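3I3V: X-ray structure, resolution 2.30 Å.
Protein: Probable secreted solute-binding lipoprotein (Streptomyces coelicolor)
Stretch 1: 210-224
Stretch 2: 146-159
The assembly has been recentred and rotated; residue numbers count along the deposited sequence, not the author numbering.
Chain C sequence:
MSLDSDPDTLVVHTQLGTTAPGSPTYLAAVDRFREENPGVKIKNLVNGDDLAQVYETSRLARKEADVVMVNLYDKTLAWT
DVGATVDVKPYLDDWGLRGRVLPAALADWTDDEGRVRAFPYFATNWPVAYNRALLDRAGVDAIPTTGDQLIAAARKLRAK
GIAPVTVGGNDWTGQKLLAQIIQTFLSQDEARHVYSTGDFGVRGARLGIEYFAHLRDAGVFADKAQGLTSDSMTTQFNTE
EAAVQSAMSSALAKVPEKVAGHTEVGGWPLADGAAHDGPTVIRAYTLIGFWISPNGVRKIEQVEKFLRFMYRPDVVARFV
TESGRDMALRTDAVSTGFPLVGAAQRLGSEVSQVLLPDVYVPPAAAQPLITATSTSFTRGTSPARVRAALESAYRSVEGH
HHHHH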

# COMPACT_ATOMS: atom_id res chain seq x y z
N GLU C 210 21.46 71.07 -5.21
CA GLU C 210 21.04 72.16 -4.32
C GLU C 210 21.18 71.63 -2.91
O GLU C 210 21.82 72.25 -2.05
CB GLU C 210 19.57 72.54 -4.53
CG GLU C 210 19.21 73.21 -5.85
CD GLU C 210 17.72 73.58 -5.92
OE1 GLU C 210 17.26 74.01 -7.00
OE2 GLU C 210 17.02 73.45 -4.89
N TYR C 211 20.58 70.47 -2.67
CA TYR C 211 20.63 69.86 -1.36
C TYR C 211 22.08 69.79 -0.90
O TYR C 211 22.42 70.25 0.19
CB TYR C 211 19.99 68.47 -1.41
CG TYR C 211 19.99 67.76 -0.07
CD1 TYR C 211 19.75 68.46 1.12
CD2 TYR C 211 20.22 66.38 0.01
CE1 TYR C 211 19.73 67.81 2.35
CE2 TYR C 211 20.21 65.72 1.24
CZ TYR C 211 19.97 66.44 2.40
OH TYR C 211 19.97 65.80 3.62
N PHE C 212 22.94 69.23 -1.75
CA PHE C 212 24.35 69.12 -1.41
C PHE C 212 24.96 70.47 -1.04
O PHE C 212 25.65 70.59 -0.03
CB PHE C 212 25.15 68.55 -2.58
CG PHE C 212 26.63 68.54 -2.35
CD1 PHE C 212 27.22 67.53 -1.60
CD2 PHE C 212 27.42 69.57 -2.84
CE1 PHE C 212 28.58 67.54 -1.34
CE2 PHE C 212 28.79 69.59 -2.60
CZ PHE C 212 29.38 68.57 -1.84
N ALA C 213 24.71 71.47 -1.88
CA ALA C 213 25.25 72.82 -1.67
C ALA C 213 24.75 73.42 -0.36
O ALA C 213 25.48 74.16 0.30
CB ALA C 213 24.87 73.72 -2.84
N HIS C 214 23.51 73.11 -0.01
CA HIS C 214 22.93 73.61 1.23
C HIS C 214 23.70 73.00 2.40
O HIS C 214 24.26 73.71 3.23
CB HIS C 214 21.44 73.24 1.27
CG HIS C 214 20.68 73.84 2.42
ND1 HIS C 214 20.83 75.16 2.80
CD2 HIS C 214 19.75 73.31 3.25
CE1 HIS C 214 20.01 75.42 3.81
NE2 HIS C 214 19.35 74.31 4.10
N LEU C 215 23.77 71.67 2.44
CA LEU C 215 24.49 70.96 3.51
C LEU C 215 25.92 71.45 3.67
O LEU C 215 26.35 71.79 4.76
CB LEU C 215 24.48 69.45 3.24
CG LEU C 215 23.12 68.75 3.33
CD1 LEU C 215 23.24 67.29 2.91
CD2 LEU C 215 22.59 68.86 4.75
N ARG C 216 26.66 71.48 2.57
CA ARG C 216 28.05 71.93 2.56
C ARG C 216 28.24 73.37 3.07
O ARG C 216 29.13 73.65 3.88
CB ARG C 216 28.60 71.83 1.13
CG ARG C 216 29.96 72.46 0.91
CD ARG C 216 30.12 72.85 -0.55
NE ARG C 216 29.14 73.87 -0.90
CZ ARG C 216 28.94 74.35 -2.12
NH1 ARG C 216 29.64 73.89 -3.14
NH2 ARG C 216 28.02 75.27 -2.32
N ASP C 217 27.42 74.29 2.58
CA ASP C 217 27.52 75.68 3.00
C ASP C 217 27.16 75.81 4.48
O ASP C 217 27.68 76.68 5.17
CB ASP C 217 26.61 76.57 2.14
CG ASP C 217 27.16 76.77 0.73
OD1 ASP C 217 26.48 77.42 -0.10
OD2 ASP C 217 28.27 76.29 0.45
N ALA C 218 26.30 74.92 4.96
CA ALA C 218 25.89 74.96 6.36
C ALA C 218 26.98 74.40 7.28
O ALA C 218 26.82 74.38 8.50
CB ALA C 218 24.61 74.17 6.54
N GLY C 219 28.08 73.96 6.67
CA GLY C 219 29.18 73.41 7.44
C GLY C 219 29.02 71.97 7.90
O GLY C 219 29.49 71.60 8.97
N VAL C 220 28.36 71.15 7.08
CA VAL C 220 28.16 69.75 7.45
C VAL C 220 29.44 68.94 7.28
O VAL C 220 29.62 67.91 7.93
CB VAL C 220 27.02 69.12 6.61
CG1 VAL C 220 27.02 67.60 6.76
CG2 VAL C 220 25.68 69.68 7.05
N PHE C 221 30.34 69.40 6.42
CA PHE C 221 31.60 68.69 6.20
C PHE C 221 32.72 69.37 6.97
O PHE C 221 32.62 70.54 7.30
CB PHE C 221 31.93 68.66 4.71
CG PHE C 221 30.87 68.00 3.89
CD1 PHE C 221 30.59 66.66 4.06
CD2 PHE C 221 30.08 68.75 3.03
CE1 PHE C 221 29.53 66.06 3.39
CE2 PHE C 221 29.02 68.16 2.35
CZ PHE C 221 28.75 66.81 2.54
N ALA C 222 33.77 68.61 7.25
CA ALA C 222 34.93 69.13 7.98
C ALA C 222 35.51 70.32 7.22
O ALA C 222 35.40 70.41 6.00
CB ALA C 222 36.00 68.05 8.12
N ASP C 223 36.13 71.25 7.95
CA ASP C 223 36.73 72.41 7.31
C ASP C 223 37.76 71.90 6.30
O ASP C 223 38.46 70.93 6.57
CB ASP C 223 37.42 73.32 8.33
CG ASP C 223 36.43 74.03 9.27
OD1 ASP C 223 35.37 74.49 8.80
OD2 ASP C 223 36.74 74.15 10.48
N LYS C 224 37.82 72.53 5.14
CA LYS C 224 38.79 72.15 4.11
C LYS C 224 38.59 70.77 3.48
O LYS C 224 39.51 70.23 2.87
CB LYS C 224 40.20 72.27 4.71
CG LYS C 224 40.47 73.63 5.36
CD LYS C 224 41.93 73.87 5.73
CE LYS C 224 42.47 72.85 6.73
NZ LYS C 224 42.88 71.57 6.09
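Stretch 2 146-159: TGDQLIAAARKLRA

When two helices run side by side and one of them stops early, the loop that follows can be held by the helix that continues. The segment 146-159 of this lipoprotein is a worked example. Gly 147 begins the helix that makes up the contact, with Thr 146 as its N-cap: chi1 in the p well places OG1 to accept a weak bond from Gln 149 N at 3.5 Å. The helix runs nearly parallel to helix 210-217, at a crossing angle of -19° and a closest axial approach of 10.3 Å. The closest backbone register comes beyond the first helix, where the CA atoms of Val 220 and Ala 154 are 5.3 Å apart.

At the start of the contact, the absence of a side chain matters. Tyr 211, with chi1 t, brings its hydroxyl OH to 3.2 Å from Gly 147 CA, which lies at the edge of the ring. A CB on Gly 147 would point toward the first stretch and fall 2.8 Å from Tyr 211 CE1, a clash.

One turn further on, the contact becomes apolar. Leu 215, in the mt rotamer, starts sideways but its end comes nearer, so that CD2 lies 4.0 Å from Leu 150 CD2 and 3.7 Å from Ile 151 CG1. Leu 150 points toward the first stretch and adopts tp; its CD2 also meets Val 220 CG1 at 3.9 Å. Ile 151 is mt, an extended form that carries CD1 to 3.8 Å from His 214 NE2, while its CG2 packs 3.6 Å from Ala 218 CB and its CG1 lies 4.0 Å from Val 220 CG2. Ala 154 is small enough to let the backbone come close: its CB is 3.9 Å from Val 220 CA.

The turn after the first helix is a Schellman motif. Gly 219 has positive phi, which by itself favours glycine, and the packing adds a second constraint: an ideal CB there would lie 2.5 Å from Arg 155 NH2. With no CB in the way, Arg 155 can bring its guanidinium against the turn. Its chi1 and chi2 are both m, chi3 is off-well at 106°, and NH2 donates to Ala 218 O at 3.2 Å.

Arg 158 shows how one side chain can gather three points of a loop. It points toward the first stretch; chi1 is m at -83°, chi2 and chi3 are t, and chi4 of -79° turns the guanidinium across the end of this extended chain. Three acceptors then lie at the edge of the group, near its plane. NE donates to Gly 219 O at 2.8 Å with a nearly straight angle of 169°; NH2 makes a weak bond to Phe 221 O at 2.8 Å; and NH1 forms a salt bridge with Asp 223 OD1 at 2.9 Å. Asp 223, chi1 m, starts sideways and brings its carboxylate in to meet it. Two backbone carbonyls and a carboxylate are thus held by a single arginine.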

# COMPACT_ATOMS: atom_id res chain seq x y z
N THR C 146 17.12 63.64 8.87
CA THR C 146 16.78 64.61 7.85
C THR C 146 17.86 65.66 7.69
O THR C 146 18.66 65.89 8.60
CB THR C 146 15.46 65.32 8.19
OG1 THR C 146 15.55 65.88 9.51
CG2 THR C 146 14.29 64.33 8.15
N GLY C 147 17.88 66.29 6.52
CA GLY C 147 18.86 67.31 6.23
C GLY C 147 18.89 68.39 7.29
O GLY C 147 19.96 68.88 7.65
N ASP C 148 17.71 68.78 7.77
CA ASP C 148 17.63 69.81 8.80
C ASP C 148 18.29 69.35 10.10
O ASP C 148 19.02 70.11 10.73
CB ASP C 148 16.18 70.19 9.09
CG ASP C 148 15.58 71.03 8.00
OD1 ASP C 148 16.34 71.74 7.30
OD2 ASP C 148 14.34 71.00 7.84
N GLN C 149 18.03 68.12 10.50
CA GLN C 149 18.62 67.59 11.72
C GLN C 149 20.13 67.43 11.56
O GLN C 149 20.89 67.71 12.49
CB GLN C 149 17.98 66.25 12.08
CG GLN C 149 16.49 66.33 12.36
CD GLN C 149 15.84 64.96 12.50
OE1 GLN C 149 16.48 63.93 12.28
NE2 GLN C 149 14.55 64.95 12.84
N LEU C 150 20.56 66.98 10.38
CA LEU C 150 21.98 66.79 10.12
C LEU C 150 22.70 68.11 10.28
O LEU C 150 23.76 68.18 10.90
CB LEU C 150 22.21 66.26 8.70
CG LEU C 150 23.67 66.10 8.24
CD1 LEU C 150 24.43 65.14 9.15
CD2 LEU C 150 23.68 65.58 6.81
N ILE C 151 22.13 69.17 9.71
CA ILE C 151 22.75 70.47 9.82
C ILE C 151 22.81 70.90 11.28
O ILE C 151 23.83 71.42 11.73
CB ILE C 151 21.97 71.54 9.03
CG1 ILE C 151 21.97 71.18 7.54
CG2 ILE C 151 22.61 72.90 9.24
CD1 ILE C 151 21.33 72.23 6.66
N ALA C 152 21.71 70.68 12.01
CA ALA C 152 21.62 71.04 13.42
C ALA C 152 22.65 70.27 14.25
O ALA C 152 23.21 70.80 15.21
CB ALA C 152 20.20 70.76 13.96
N ALA C 153 22.89 69.02 13.87
CA ALA C 153 23.87 68.21 14.58
C ALA C 153 25.26 68.74 14.25
O ALA C 153 26.14 68.82 15.12
CB ALA C 153 23.74 66.76 14.17
N ALA C 154 25.47 69.12 12.99
CA ALA C 154 26.76 69.65 12.56
C ALA C 154 27.11 70.90 13.37
O ALA C 154 28.24 71.05 13.83
CB ALA C 154 26.72 70.00 11.07
N ARG C 155 26.12 71.78 13.54
CA ARG C 155 26.31 73.00 14.32
C ARG C 155 26.71 72.65 15.75
O ARG C 155 27.74 73.11 16.24
CB ARG C 155 25.02 73.82 14.33
CG ARG C 155 24.80 74.67 13.10
CD ARG C 155 25.90 75.71 12.98
NE ARG C 155 26.85 75.37 11.93
CZ ARG C 155 28.01 75.98 11.74
NH1 ARG C 155 28.40 76.97 12.53
NH2 ARG C 155 28.79 75.59 10.73
N LYS C 156 25.90 71.83 16.40
CA LYS C 156 26.19 71.42 17.77
C LYS C 156 27.59 70.82 17.89
O LYS C 156 28.34 71.17 18.79
CB LYS C 156 25.15 70.42 18.26
CG LYS C 156 23.81 71.05 18.61
CD LYS C 156 22.90 70.03 19.29
CE LYS C 156 21.97 70.69 20.31
NZ LYS C 156 21.03 71.65 19.68
N LEU C 157 27.92 69.92 16.97
CA LEU C 157 29.24 69.28 16.96
C LEU C 157 30.38 70.29 16.85
O LEU C 157 31.35 70.22 17.61
CB LEU C 157 29.32 68.28 15.79
CG LEU C 157 28.61 66.94 15.96
CD1 LEU C 157 28.40 66.29 14.60
CD2 LEU C 157 29.45 66.03 16.85
N ARG C 158 30.28 71.21 15.91
CA ARG C 158 31.31 72.23 15.73
C ARG C 158 31.46 73.12 16.97
O ARG C 158 32.55 73.59 17.27
CB ARG C 158 31.00 73.10 14.50
CG ARG C 158 31.44 72.52 13.17
CD ARG C 158 30.88 73.35 12.03
NE ARG C 158 31.33 72.89 10.71
CZ ARG C 158 32.52 73.16 10.19
NH1 ARG C 158 33.40 73.88 10.86
NH2 ARG C 158 32.83 72.70 8.99
N ALA C 159 30.35 73.33 17.68
CA ALA C 159 30.34 74.17 18.88
C ALA C 159 31.24 73.61 19.98
O ALA C 159 31.76 74.37 20.80
CB ALA C 159 28.91 74.33 19.40